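Local coordinates for protein acid phosphatase (Bacillus anthracis, PDB 2I33) that probably hydrolyses phosphate monoesters at acidic pH, as a magnesium-binding class C acid phosphatase of the HAD superfamily, at residues 17-21 against 80-86; 24-28 against 72-78; 37-41 against 103-109; 66-70 against 214-219; 122-126 against 160-165. All coordinates share one frame; numbering follows the deposited sequence. Where two conformers were deposited one is given.

Interaction 1. Residues 17-21 against 80-86; sequences TDQQL and SVKTGKG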
# COMPACT_ATOMS: atom_id res chain seq x y z
N THR A 17 -1.93 -7.27 -20.29
CA THR A 17 -0.94 -7.64 -19.29
C THR A 17 0.20 -6.62 -19.15
O THR A 17 0.78 -6.49 -18.07
CB THR A 17 -0.32 -9.03 -19.54
OG1 THR A 17 0.03 -9.15 -20.91
CG2 THR A 17 -1.30 -10.13 -19.11
N ASP A 18 0.46 -5.87 -20.21
CA ASP A 18 1.51 -4.86 -20.16
C ASP A 18 1.08 -3.75 -19.21
O ASP A 18 1.91 -3.12 -18.57
CB ASP A 18 1.80 -4.25 -21.54
CG ASP A 18 2.70 -5.13 -22.41
OD1 ASP A 18 3.20 -6.17 -21.91
OD2 ASP A 18 2.92 -4.74 -23.58
N GLN A 19 -0.22 -3.52 -19.12
CA GLN A 19 -0.73 -2.47 -18.23
C GLN A 19 -0.50 -2.74 -16.74
O GLN A 19 -0.62 -1.81 -15.91
CB GLN A 19 -2.20 -2.23 -18.53
CG GLN A 19 -2.42 -1.71 -19.94
CD GLN A 19 -3.87 -1.55 -20.29
OE1 GLN A 19 -4.72 -1.71 -19.43
NE2 GLN A 19 -4.16 -1.18 -21.54
N GLN A 20 -0.17 -3.99 -16.41
CA GLN A 20 0.10 -4.49 -15.03
C GLN A 20 1.54 -4.26 -14.61
O GLN A 20 1.90 -4.45 -13.43
CB GLN A 20 -0.03 -6.02 -14.97
CG GLN A 20 -1.24 -6.66 -15.58
CD GLN A 20 -1.21 -8.19 -15.46
OE1 GLN A 20 -0.25 -8.78 -14.93
NE2 GLN A 20 -2.26 -8.84 -15.97
N LEU A 21 2.39 -3.96 -15.57
CA LEU A 21 3.81 -4.10 -15.36
C LEU A 21 4.33 -3.31 -14.18
O LEU A 21 4.96 -3.88 -13.29
CB LEU A 21 4.58 -3.78 -16.62
CG LEU A 21 5.95 -4.45 -16.64
CD1 LEU A 21 6.47 -4.58 -18.07
CD2 LEU A 21 6.92 -3.71 -15.78
N SER A 80 2.48 -13.72 -16.26
CA SER A 80 1.46 -13.18 -17.16
C SER A 80 1.99 -12.04 -18.01
O SER A 80 1.68 -11.94 -19.17
CB SER A 80 0.25 -12.68 -16.39
OG SER A 80 -0.44 -13.77 -15.82
N VAL A 81 2.77 -11.17 -17.41
CA VAL A 81 3.44 -10.13 -18.18
C VAL A 81 4.34 -10.72 -19.27
O VAL A 81 4.32 -10.27 -20.42
CB VAL A 81 4.27 -9.20 -17.25
CG1 VAL A 81 5.10 -8.21 -18.05
CG2 VAL A 81 3.37 -8.46 -16.28
N LYS A 82 5.12 -11.73 -18.93
CA LYS A 82 6.05 -12.30 -19.91
C LYS A 82 5.37 -13.05 -21.06
O LYS A 82 5.84 -13.02 -22.21
CB LYS A 82 7.04 -13.18 -19.18
CG LYS A 82 7.94 -12.35 -18.28
CD LYS A 82 9.06 -13.20 -17.68
CE LYS A 82 9.80 -12.44 -16.60
NZ LYS A 82 10.84 -13.29 -15.95
N THR A 83 4.27 -13.73 -20.76
CA THR A 83 3.59 -14.58 -21.74
C THR A 83 2.48 -13.83 -22.47
O THR A 83 1.98 -14.28 -23.50
CB THR A 83 2.98 -15.80 -21.07
OG1 THR A 83 1.99 -15.38 -20.12
CG2 THR A 83 4.05 -16.64 -20.36
N GLY A 84 2.07 -12.72 -21.88
CA GLY A 84 0.93 -11.96 -22.37
C GLY A 84 -0.41 -12.60 -22.06
O GLY A 84 -1.44 -12.18 -22.62
N LYS A 85 -0.40 -13.61 -21.20
CA LYS A 85 -1.62 -14.35 -20.88
C LYS A 85 -1.94 -14.16 -19.40
O LYS A 85 -1.23 -14.62 -18.52
CB LYS A 85 -1.47 -15.82 -21.28
CG LYS A 85 -1.23 -15.97 -22.78
CD LYS A 85 -0.93 -17.40 -23.21
CE LYS A 85 -0.87 -17.49 -24.72
NZ LYS A 85 0.26 -16.70 -25.28
N GLY A 86 -3.02 -13.43 -19.15
CA GLY A 86 -3.38 -13.06 -17.82
C GLY A 86 -4.00 -14.17 -16.99
O GLY A 86 -4.42 -15.23 -17.49
O HOH W 1 2.53 -8.51 -21.25
O HOH W 2 -2.93 -9.77 -21.96
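Ser80 meets Thr17 first: its carbonyl O lies 3.5 Å from Thr17 CG2, and the same methyl touches Ser80 CB. Val81 follows, with its two methyls on different partners. CG2 packs 3.7 Å from the carbonyl O of Thr17. CG1 lies 3.9 Å from Leu21 CD1, the two side chains crossing at about a right angle. A water bridges the Val81 carbonyl to the other segment. It accepts from Thr17 OG1 and donates to Val81 O and Asp18 OD1. Gly84 leaves the helix with positive phi (75°), and its CA comes within 3.3 Å of Thr17 OG1. A second water joins Thr17 N to Gly84 O. At the end, Gly86 N passes 3.7 Å from Thr17 CG2. Thr17 chi1 (46°) turns OG1 to the bridging water and the methyl to Ser80 and Gly86. The contact sets the loop before helix 21-29 against the C-terminal end of helix 74-83, where Val81 also packs on Leu246 of the second subunit.

Interaction 2. Residues 24-28 against 72-78; sequences DLWYQ and DNSPHQA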
# COMPACT_ATOMS: atom_id res chain seq x y z
N ASP A 24 3.11 -4.66 -10.83
CA ASP A 24 3.78 -5.93 -10.52
C ASP A 24 5.21 -5.69 -10.09
O ASP A 24 5.70 -6.29 -9.13
CB ASP A 24 3.82 -6.83 -11.76
CG ASP A 24 2.48 -7.38 -12.13
OD1 ASP A 24 1.49 -7.18 -11.39
OD2 ASP A 24 2.41 -8.03 -13.20
N LEU A 25 5.86 -4.78 -10.79
CA LEU A 25 7.25 -4.47 -10.54
C LEU A 25 7.40 -3.84 -9.14
O LEU A 25 8.29 -4.19 -8.39
CB LEU A 25 7.74 -3.52 -11.61
CG LEU A 25 9.22 -3.21 -11.60
CD1 LEU A 25 10.08 -4.45 -11.78
CD2 LEU A 25 9.45 -2.25 -12.70
N TRP A 26 6.50 -2.93 -8.80
CA TRP A 26 6.47 -2.36 -7.46
C TRP A 26 6.30 -3.46 -6.42
O TRP A 26 6.99 -3.54 -5.40
CB TRP A 26 5.29 -1.38 -7.31
CG TRP A 26 5.22 -0.72 -5.98
CD1 TRP A 26 5.95 0.35 -5.54
CD2 TRP A 26 4.36 -1.09 -4.90
NE1 TRP A 26 5.59 0.67 -4.25
CE2 TRP A 26 4.61 -0.19 -3.84
CE3 TRP A 26 3.41 -2.09 -4.72
CZ2 TRP A 26 3.95 -0.26 -2.65
CZ3 TRP A 26 2.74 -2.14 -3.53
CH2 TRP A 26 3.03 -1.25 -2.48
N TYR A 27 5.32 -4.30 -6.65
CA TYR A 27 5.00 -5.31 -5.66
C TYR A 27 6.19 -6.26 -5.45
O TYR A 27 6.50 -6.67 -4.32
CB TYR A 27 3.80 -6.10 -6.12
CG TYR A 27 3.25 -6.95 -5.01
CD1 TYR A 27 2.36 -6.43 -4.10
CD2 TYR A 27 3.65 -8.26 -4.85
CE1 TYR A 27 1.85 -7.21 -3.04
CE2 TYR A 27 3.16 -9.03 -3.79
CZ TYR A 27 2.28 -8.50 -2.88
OH TYR A 27 1.78 -9.27 -1.85
N GLN A 28 6.86 -6.62 -6.55
CA GLN A 28 7.96 -7.57 -6.49
C GLN A 28 9.28 -7.02 -6.01
O GLN A 28 10.10 -7.77 -5.47
CB GLN A 28 8.20 -8.17 -7.87
CG GLN A 28 7.18 -9.15 -8.22
CD GLN A 28 7.69 -10.18 -9.22
OE1 GLN A 28 8.24 -9.84 -10.27
NE2 GLN A 28 7.53 -11.45 -8.88
N ASP A 72 3.07 -14.73 -1.31
CA ASP A 72 3.41 -13.86 -2.41
C ASP A 72 3.27 -14.60 -3.75
O ASP A 72 4.07 -15.48 -4.07
CB ASP A 72 4.84 -13.39 -2.22
CG ASP A 72 5.27 -12.40 -3.26
OD1 ASP A 72 4.57 -12.22 -4.28
OD2 ASP A 72 6.34 -11.81 -3.03
N ASN A 73 2.26 -14.23 -4.52
CA ASN A 73 2.03 -14.85 -5.84
C ASN A 73 2.50 -14.00 -6.97
O ASN A 73 2.18 -14.26 -8.16
CB ASN A 73 0.56 -15.15 -6.01
CG ASN A 73 0.07 -16.00 -4.93
OD1 ASN A 73 0.39 -17.19 -4.86
ND2 ASN A 73 -0.68 -15.40 -4.04
N SER A 74 3.30 -12.99 -6.67
CA SER A 74 3.70 -12.11 -7.74
C SER A 74 4.47 -12.84 -8.86
O SER A 74 4.38 -12.40 -10.01
CB SER A 74 4.43 -10.88 -7.21
OG SER A 74 5.62 -11.26 -6.60
N PRO A 75 5.22 -13.95 -8.58
CA PRO A 75 5.84 -14.64 -9.74
C PRO A 75 4.84 -15.09 -10.80
O PRO A 75 5.18 -15.18 -11.98
CB PRO A 75 6.52 -15.85 -9.12
CG PRO A 75 6.81 -15.39 -7.69
CD PRO A 75 5.63 -14.59 -7.31
N HIS A 76 3.62 -15.37 -10.37
CA HIS A 76 2.60 -15.71 -11.35
C HIS A 76 2.20 -14.50 -12.19
O HIS A 76 2.03 -14.57 -13.42
CB HIS A 76 1.39 -16.33 -10.71
CG HIS A 76 0.35 -16.68 -11.70
ND1 HIS A 76 -0.61 -15.79 -12.10
CD2 HIS A 76 0.17 -17.80 -12.45
CE1 HIS A 76 -1.36 -16.35 -13.04
NE2 HIS A 76 -0.91 -17.57 -13.26
N GLN A 77 2.05 -13.35 -11.54
CA GLN A 77 1.70 -12.13 -12.27
C GLN A 77 2.82 -11.76 -13.24
O GLN A 77 2.55 -11.34 -14.37
CB GLN A 77 1.41 -11.00 -11.30
CG GLN A 77 0.28 -11.29 -10.31
CD GLN A 77 -1.08 -11.47 -10.95
OE1 GLN A 77 -1.64 -12.58 -10.97
NE2 GLN A 77 -1.62 -10.39 -11.48
N ALA A 78 4.06 -11.93 -12.81
CA ALA A 78 5.23 -11.73 -13.70
C ALA A 78 5.15 -12.65 -14.92
O ALA A 78 5.43 -12.24 -16.05
CB ALA A 78 6.51 -11.97 -12.95
O HOH W 3 7.26 -9.32 -3.35
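Gln28 reaches across to Ser74 along its own chain. Its CB leaves the helix to one side, and CG then lies 3.1 Å from Ser74 OG. At the tip the two amide atoms part: OE1 faces the methyl of Ala78 at 3.8 Å, and NE2 donates to Ser74 OG at 3.0 Å, with an N-H...O angle of 149°. The hydroxyl lies close to the amide plane. OE1 also accepts from Lys247 N of the second subunit, so this amide ties the helix pair to the dimer partner. The segments of the two helices, 24-28 and 74-78, run roughly antiparallel, their axes 9.9 Å apart at closest and at 149°. Asp72 forms an Asx turn at the start of helix 74-83: its OD1 accepts from Ser74 N at 2.8 Å and from Ser74 OG at 2.7 Å. This carboxylate oxygen also sits at the edge of the Tyr27 ring, 3.5 Å from CE2. Tyr27 CG is turned away from its backbone N (chi1 -168°), which sends the ring past Ser74 CB; its OH bonds to Tyr37 OH. A water links Asp72 OD2 to Tyr27 O. Asp24 OD2 lies 3.7 Å from Gln77 CB.

Interaction 3. Residues 37-41 against 103-109; sequences YYQGY and LPGSIDF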
# COMPACT_ATOMS: atom_id res chain seq x y z
N TYR A 37 4.08 -4.05 4.34
CA TYR A 37 3.80 -5.34 4.97
C TYR A 37 4.29 -5.35 6.41
O TYR A 37 3.57 -5.74 7.30
CB TYR A 37 4.34 -6.50 4.14
CG TYR A 37 3.36 -6.87 3.05
CD1 TYR A 37 3.36 -6.18 1.85
CD2 TYR A 37 2.37 -7.81 3.25
CE1 TYR A 37 2.43 -6.46 0.85
CE2 TYR A 37 1.43 -8.08 2.25
CZ TYR A 37 1.46 -7.41 1.07
OH TYR A 37 0.56 -7.69 0.07
N TYR A 38 5.49 -4.88 6.66
CA TYR A 38 5.93 -4.80 8.06
C TYR A 38 5.02 -3.87 8.86
O TYR A 38 4.71 -4.13 10.03
CB TYR A 38 7.36 -4.32 8.16
CG TYR A 38 8.35 -5.35 7.73
CD1 TYR A 38 8.41 -6.60 8.37
CD2 TYR A 38 9.29 -5.07 6.76
CE1 TYR A 38 9.36 -7.55 7.99
CE2 TYR A 38 10.25 -6.01 6.39
CZ TYR A 38 10.27 -7.26 7.00
OH TYR A 38 11.23 -8.19 6.64
N GLN A 39 4.63 -2.74 8.28
CA GLN A 39 3.80 -1.80 9.01
C GLN A 39 2.49 -2.45 9.39
O GLN A 39 2.00 -2.32 10.51
CB GLN A 39 3.48 -0.59 8.13
CG GLN A 39 2.52 0.40 8.76
CD GLN A 39 2.62 1.76 8.10
OE1 GLN A 39 3.55 2.53 8.38
NE2 GLN A 39 1.72 2.02 7.11
N GLY A 40 1.91 -3.17 8.44
CA GLY A 40 0.65 -3.86 8.68
C GLY A 40 0.80 -4.89 9.79
O GLY A 40 0.03 -4.93 10.77
N TYR A 41 1.81 -5.73 9.69
CA TYR A 41 2.01 -6.76 10.70
C TYR A 41 2.44 -6.20 12.05
O TYR A 41 2.03 -6.72 13.10
CB TYR A 41 2.90 -7.89 10.19
CG TYR A 41 2.16 -8.81 9.24
CD1 TYR A 41 1.08 -9.57 9.68
CD2 TYR A 41 2.51 -8.87 7.88
CE1 TYR A 41 0.40 -10.38 8.82
CE2 TYR A 41 1.82 -9.70 7.01
CZ TYR A 41 0.76 -10.43 7.48
OH TYR A 41 0.05 -11.26 6.65
N LEU A 103 5.12 -13.35 2.87
CA LEU A 103 5.24 -11.92 2.77
C LEU A 103 5.89 -11.35 4.03
O LEU A 103 5.86 -11.95 5.11
CB LEU A 103 3.89 -11.31 2.45
CG LEU A 103 3.44 -11.52 1.00
CD1 LEU A 103 1.93 -11.44 0.77
CD2 LEU A 103 4.17 -10.56 0.09
N PRO A 104 6.50 -10.18 3.89
CA PRO A 104 7.27 -9.62 5.01
C PRO A 104 6.49 -9.48 6.30
O PRO A 104 5.39 -8.96 6.29
CB PRO A 104 7.69 -8.25 4.47
CG PRO A 104 7.76 -8.50 2.98
CD PRO A 104 6.54 -9.31 2.70
N GLY A 105 7.05 -10.01 7.39
CA GLY A 105 6.47 -9.87 8.72
C GLY A 105 5.43 -10.92 9.03
O GLY A 105 5.05 -11.12 10.19
N SER A 106 4.95 -11.61 8.01
CA SER A 106 3.80 -12.47 8.24
C SER A 106 4.10 -13.64 9.19
O SER A 106 3.38 -13.89 10.16
CB SER A 106 3.25 -12.99 6.92
OG SER A 106 4.18 -13.77 6.21
N ILE A 107 5.18 -14.36 8.90
CA ILE A 107 5.49 -15.56 9.66
C ILE A 107 5.78 -15.22 11.12
O ILE A 107 5.26 -15.86 12.03
CB ILE A 107 6.62 -16.38 9.02
CG1 ILE A 107 6.22 -16.82 7.59
CG2 ILE A 107 6.96 -17.58 9.89
CD1 ILE A 107 4.96 -17.61 7.54
N ASP A 108 6.56 -14.17 11.35
CA ASP A 108 6.88 -13.84 12.74
C ASP A 108 5.63 -13.42 13.49
O ASP A 108 5.47 -13.76 14.66
CB ASP A 108 7.94 -12.75 12.83
CG ASP A 108 9.32 -13.26 12.50
OD1 ASP A 108 9.57 -14.50 12.54
OD2 ASP A 108 10.19 -12.40 12.23
N PHE A 109 4.74 -12.71 12.81
CA PHE A 109 3.52 -12.28 13.45
C PHE A 109 2.66 -13.49 13.75
O PHE A 109 2.07 -13.63 14.84
CB PHE A 109 2.74 -11.28 12.60
CG PHE A 109 1.34 -11.08 13.08
CD1 PHE A 109 1.07 -10.38 14.25
CD2 PHE A 109 0.28 -11.66 12.40
CE1 PHE A 109 -0.21 -10.26 14.71
CE2 PHE A 109 -1.02 -11.56 12.89
CZ PHE A 109 -1.27 -10.85 14.03
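Tyr41 lays one ring face over the backbone of Ser106, whose CA stands 3.7 Å from the ring centroid in a CH-pi contact. Tyr41 chi1 (-76°), with CG anti to the carbonyl carbon, brings the ring there. On its CD2 side the ring meets the carbonyl O of Pro104 at 3.3 Å. Its CD1 touches Phe109 CD2 at 3.5 Å, the two rings meeting obliquely with planes 35° apart. Tyr38 offers a face to Pro104, with CB 3.9 Å from the ring centroid and displaced toward the rim. Pro104 CB also packs on Tyr37 CB, so the proline is held between neighbouring tyrosines. Tyr37 CE2 meets Leu103 CD1 at 3.7 Å, while Leu103 CD2 lies over the face of that ring. Gly105 has positive phi (86°) at the N-cap of helix 106-115, and its main chain passes close to both Tyr38 and Tyr41. Leu103 O accepts from Ser106 N and, at 2.7 Å, from Ser106 OG. The hydroxyls of Tyr37 and Tyr41 bond to the carbonyls of Glu68 and Thr69, respectively. Helix 31-54 thereby packs against the start of helix 106-115 and is hydrogen-bonded to the loop that carries what is probably the DxDx(T/V) signature of HAD phosphatases.

Interaction 4. Residues 66-70 against 214-219; sequences LDETV and FPNPMY. With MG (magnesium ion), chain C.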
# COMPACT_ATOMS: atom_id res chain seq x y z
N LEU A 66 -4.85 -15.26 2.34
CA LEU A 66 -3.57 -15.87 2.02
C LEU A 66 -2.86 -15.12 0.93
O LEU A 66 -1.81 -14.56 1.17
CB LEU A 66 -3.69 -17.34 1.63
CG LEU A 66 -3.95 -18.28 2.83
CD1 LEU A 66 -4.17 -19.66 2.38
CD2 LEU A 66 -2.78 -18.24 3.80
N ASP A 67 -3.44 -15.09 -0.26
CA ASP A 67 -2.72 -14.57 -1.42
C ASP A 67 -2.60 -13.05 -1.30
O ASP A 67 -3.58 -12.32 -1.18
CB ASP A 67 -3.41 -14.99 -2.72
CG ASP A 67 -3.44 -16.50 -2.88
OD1 ASP A 67 -2.39 -17.13 -2.68
OD2 ASP A 67 -4.53 -17.07 -3.15
N GLU A 68 -1.36 -12.60 -1.37
CA GLU A 68 -1.03 -11.18 -1.23
C GLU A 68 -1.28 -10.63 0.19
O GLU A 68 -1.27 -9.41 0.40
CB GLU A 68 -1.67 -10.34 -2.31
CG GLU A 68 -0.93 -10.42 -3.66
CD GLU A 68 -0.57 -11.81 -4.13
OE1 GLU A 68 -1.45 -12.52 -4.67
OE2 GLU A 68 0.63 -12.16 -3.99
N THR A 69 -1.41 -11.53 1.15
CA THR A 69 -1.45 -11.17 2.54
C THR A 69 -0.38 -11.94 3.31
O THR A 69 0.44 -11.33 3.99
CB THR A 69 -2.84 -11.43 3.12
OG1 THR A 69 -3.78 -10.60 2.44
CG2 THR A 69 -2.84 -11.15 4.57
N VAL A 70 -0.37 -13.27 3.15
CA VAL A 70 0.63 -14.17 3.73
C VAL A 70 1.55 -14.70 2.63
O VAL A 70 2.75 -14.76 2.81
CB VAL A 70 -0.00 -15.34 4.48
CG1 VAL A 70 1.04 -16.28 4.99
CG2 VAL A 70 -0.89 -14.82 5.63
N PHE A 214 -3.23 -4.54 3.46
CA PHE A 214 -1.97 -4.64 2.73
C PHE A 214 -2.15 -4.19 1.28
O PHE A 214 -3.22 -4.31 0.70
CB PHE A 214 -1.46 -6.06 2.78
CG PHE A 214 -1.14 -6.49 4.18
CD1 PHE A 214 0.02 -6.08 4.78
CD2 PHE A 214 -2.01 -7.26 4.91
CE1 PHE A 214 0.33 -6.41 6.09
CE2 PHE A 214 -1.70 -7.61 6.21
CZ PHE A 214 -0.53 -7.17 6.80
N PRO A 215 -1.07 -3.66 0.70
CA PRO A 215 -1.19 -3.10 -0.67
C PRO A 215 -1.07 -4.11 -1.78
O PRO A 215 -0.05 -4.79 -1.92
CB PRO A 215 -0.02 -2.13 -0.72
CG PRO A 215 1.04 -2.86 0.13
CD PRO A 215 0.25 -3.38 1.30
N ASN A 216 -2.06 -4.16 -2.65
CA ASN A 216 -2.04 -5.02 -3.82
C ASN A 216 -2.61 -4.29 -5.04
O ASN A 216 -3.80 -4.37 -5.35
CB ASN A 216 -2.84 -6.29 -3.57
CG ASN A 216 -2.84 -7.20 -4.79
OD1 ASN A 216 -2.19 -6.86 -5.81
ND2 ASN A 216 -3.55 -8.31 -4.71
N PRO A 217 -1.74 -3.58 -5.74
CA PRO A 217 -2.15 -2.90 -6.97
C PRO A 217 -2.16 -3.77 -8.20
O PRO A 217 -2.35 -3.24 -9.30
CB PRO A 217 -1.08 -1.81 -7.12
CG PRO A 217 0.11 -2.47 -6.56
CD PRO A 217 -0.33 -3.31 -5.42
N MET A 218 -1.89 -5.07 -8.04
CA MET A 218 -1.76 -5.96 -9.19
C MET A 218 -3.11 -6.45 -9.69
O MET A 218 -3.33 -6.66 -10.89
CB MET A 218 -0.93 -7.18 -8.81
CG MET A 218 0.52 -6.86 -8.38
SD MET A 218 1.42 -8.35 -8.07
CE MET A 218 0.66 -8.83 -6.49
N TYR A 219 -3.99 -6.68 -8.74
CA TYR A 219 -5.26 -7.33 -9.01
C TYR A 219 -6.15 -7.26 -7.76
O TYR A 219 -5.69 -6.92 -6.67
CB TYR A 219 -5.05 -8.78 -9.42
CG TYR A 219 -4.69 -9.65 -8.26
CD1 TYR A 219 -3.39 -9.98 -7.97
CD2 TYR A 219 -5.67 -10.13 -7.40
CE1 TYR A 219 -3.06 -10.79 -6.92
CE2 TYR A 219 -5.35 -10.92 -6.29
CZ TYR A 219 -4.04 -11.24 -6.05
OH TYR A 219 -3.75 -12.01 -4.95
MG MG C . -5.63 -11.70 -1.22
O HOH W 4 -5.54 -11.09 -2.95
O HOH W 5 -7.64 -11.11 -0.90
O HOH W 6 -6.44 -13.61 -1.95
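A very short hydrogen bond, 2.4 Å from Tyr219 OH to Glu68 OE1, joins the two loops. The carboxylate oxygen sits at the edge of the tyrosine ring, and the carboxylate and ring planes stand 80° apart. Glu68 reaches it because its chain bends at chi2 (47°). Its CG touches Asn216 ND2 at 3.5 Å and Met218 CE at 3.6 Å. The other carboxylate oxygen, OE2, accepts from Asn73 N, so both oxygens are engaged. Asn216 ND2 also lies over one face of the Tyr219 ring, near its rim, and donates to Asp180 OD2. Asn216 OD1 accepts from Met218 N at 2.9 Å, an Asx turn that shapes this loop. Thr69 OG1 bonds to Asp65 OD2. The magnesium ion is bound by Asp67 O at 2.1 Å, by waters, and by Asp65 and Asp180. One water, modelled too close to the metal and so doubtful in position, donates to Tyr219 OH. In relatives with the HAD signature the first aspartate is the nucleophile and the second a general acid-base. Asp65 and Asp67 hold the corresponding positions and probably play these roles, in that order. Tyr219 OH probably links Glu68 to the metal's waters, and the short bond would probably polarise its hydroxyl.

Interaction 5. Residues 122-126 against 160-165; sequences YISNR and GKEKRR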
# COMPACT_ATOMS: atom_id res chain seq x y z
N TYR A 122 -6.95 -19.01 8.27
CA TYR A 122 -6.59 -18.53 6.94
C TYR A 122 -7.83 -18.69 6.07
O TYR A 122 -8.14 -19.79 5.62
CB TYR A 122 -5.44 -19.34 6.35
CG TYR A 122 -4.21 -19.42 7.22
CD1 TYR A 122 -3.31 -18.39 7.27
CD2 TYR A 122 -3.95 -20.55 8.01
CE1 TYR A 122 -2.18 -18.45 8.05
CE2 TYR A 122 -2.84 -20.61 8.81
CZ TYR A 122 -1.95 -19.56 8.81
OH TYR A 122 -0.83 -19.62 9.60
N ILE A 123 -8.53 -17.59 5.81
CA ILE A 123 -9.73 -17.61 5.00
C ILE A 123 -9.32 -17.06 3.64
O ILE A 123 -9.05 -15.89 3.51
CB ILE A 123 -10.85 -16.78 5.64
CG1 ILE A 123 -11.16 -17.35 7.03
CG2 ILE A 123 -12.09 -16.81 4.75
CD1 ILE A 123 -12.20 -16.58 7.82
N SER A 124 -9.32 -17.94 2.64
CA SER A 124 -8.73 -17.67 1.33
C SER A 124 -9.64 -18.16 0.23
O SER A 124 -10.31 -19.17 0.40
CB SER A 124 -7.40 -18.41 1.24
OG SER A 124 -6.96 -18.52 -0.10
N ASN A 125 -9.70 -17.43 -0.89
CA ASN A 125 -10.47 -17.87 -2.03
C ASN A 125 -9.74 -18.76 -3.04
O ASN A 125 -10.25 -19.02 -4.13
CB ASN A 125 -11.17 -16.68 -2.69
CG ASN A 125 -12.23 -16.08 -1.79
OD1 ASN A 125 -12.61 -16.71 -0.81
ND2 ASN A 125 -12.72 -14.89 -2.11
N ARG A 126 -8.60 -19.32 -2.62
CA ARG A 126 -8.17 -20.57 -3.23
C ARG A 126 -9.31 -21.57 -3.14
O ARG A 126 -10.16 -21.50 -2.22
CB ARG A 126 -6.94 -21.11 -2.53
CG ARG A 126 -5.70 -20.30 -2.79
CD ARG A 126 -4.61 -20.65 -1.85
NE ARG A 126 -3.41 -19.93 -2.26
CZ ARG A 126 -2.23 -20.47 -2.49
NH1 ARG A 126 -2.02 -21.76 -2.33
NH2 ARG A 126 -1.25 -19.69 -2.93
N GLY A 160 -17.77 -14.82 -1.89
CA GLY A 160 -17.08 -14.09 -0.85
C GLY A 160 -16.68 -14.98 0.30
O GLY A 160 -16.61 -16.20 0.15
N LYS A 161 -16.44 -14.36 1.45
CA LYS A 161 -15.89 -15.03 2.62
C LYS A 161 -16.77 -14.92 3.86
O LYS A 161 -16.41 -15.48 4.90
CB LYS A 161 -14.53 -14.42 2.95
CG LYS A 161 -13.47 -14.79 1.97
CD LYS A 161 -12.24 -13.94 2.19
CE LYS A 161 -11.07 -14.44 1.34
NZ LYS A 161 -9.81 -13.76 1.68
N GLU A 162 -17.87 -14.19 3.78
CA GLU A 162 -18.65 -13.92 4.98
C GLU A 162 -19.04 -15.22 5.68
O GLU A 162 -19.10 -15.27 6.92
CB GLU A 162 -19.87 -13.05 4.69
CG GLU A 162 -20.65 -12.60 5.95
CD GLU A 162 -19.83 -11.82 6.98
OE1 GLU A 162 -18.84 -11.12 6.65
OE2 GLU A 162 -20.22 -11.89 8.17
N LYS A 163 -19.35 -16.26 4.90
CA LYS A 163 -19.76 -17.54 5.49
C LYS A 163 -18.69 -18.14 6.40
O LYS A 163 -19.00 -18.64 7.50
CB LYS A 163 -20.13 -18.53 4.38
CG LYS A 163 -20.50 -19.91 4.84
CD LYS A 163 -21.04 -20.72 3.69
CE LYS A 163 -21.60 -22.03 4.16
NZ LYS A 163 -21.95 -22.90 3.01
N ARG A 164 -17.44 -18.10 5.95
CA ARG A 164 -16.33 -18.62 6.75
C ARG A 164 -16.04 -17.74 7.97
O ARG A 164 -15.75 -18.25 9.05
CB ARG A 164 -15.09 -18.83 5.87
CG ARG A 164 -15.24 -20.03 4.98
CD ARG A 164 -14.26 -19.98 3.85
NE ARG A 164 -14.77 -19.16 2.75
CZ ARG A 164 -14.00 -18.69 1.76
NH1 ARG A 164 -12.71 -18.91 1.78
NH2 ARG A 164 -14.54 -17.98 0.79
N ARG A 165 -16.13 -16.42 7.79
CA ARG A 165 -15.94 -15.47 8.91
C ARG A 165 -16.98 -15.74 9.97
O ARG A 165 -16.68 -15.81 11.16
CB ARG A 165 -16.10 -14.02 8.46
CG ARG A 165 -14.93 -13.50 7.70
CD ARG A 165 -15.00 -11.99 7.49
NE ARG A 165 -16.02 -11.60 6.51
CZ ARG A 165 -15.78 -11.26 5.24
NH1 ARG A 165 -14.56 -11.31 4.73
NH2 ARG A 165 -16.78 -10.90 4.46
O HOH W 7 -8.73 -14.84 -1.16
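Lys161 donates from NZ to Ile123 O at 2.9 Å, tilted 32° from the carbonyl plane. The same ammonium forms salt bridges with Asp184 and Asp65, and has a weak bond to a water that accepts from Asn125 N. Its extended chain runs past Ile123 CG2, 3.7 Å from Lys161 CG. Arg164 serves the next two residues. NH1 donates to Ser124 O at 2.8 Å, coming from above the carbonyl plane, and also to Leu152 O. NH2 donates to Asn125 OD1 at 2.8 Å in a fairly straight bond (160°), and to Gly160 O in its own segment. NE pairs with Glu158. A bend at chi3 (-84°) turns the guanidinium so that its edge meets Ser124 O and Asn125 OD1, while Ile123 CG2 lies over a face. The contact sets the start of helix 162-171 against the C-terminal part of strand 119-125, which lies between strands 151-154 and 59-64 in the parallel sheet of this HAD fold.

Overall arrangement
Interaction 4 lies nearest the centre of the chain and holds the magnesium ion; interactions 2, 3 and 5 all touch it. Interaction 2 meets it through Asn73, whose ND2 is 2.8 Å from Asp67 OD1. Interaction 3 meets the same loop from the helix 31-54 side, with Leu103 CD1 3.4 Å from Glu68 C. Interaction 5 adds the salt bridge from Arg126 NH2 to Asp67 OD1, 2.8 Å long, and places the Lys161 side chain about 5 Å from the metal. Interaction 1 is farther out, its centre about 17 Å from that of interaction 4, and touches interaction 2 along helix 74-83. Interactions 1 to 4 also touch the second subunit.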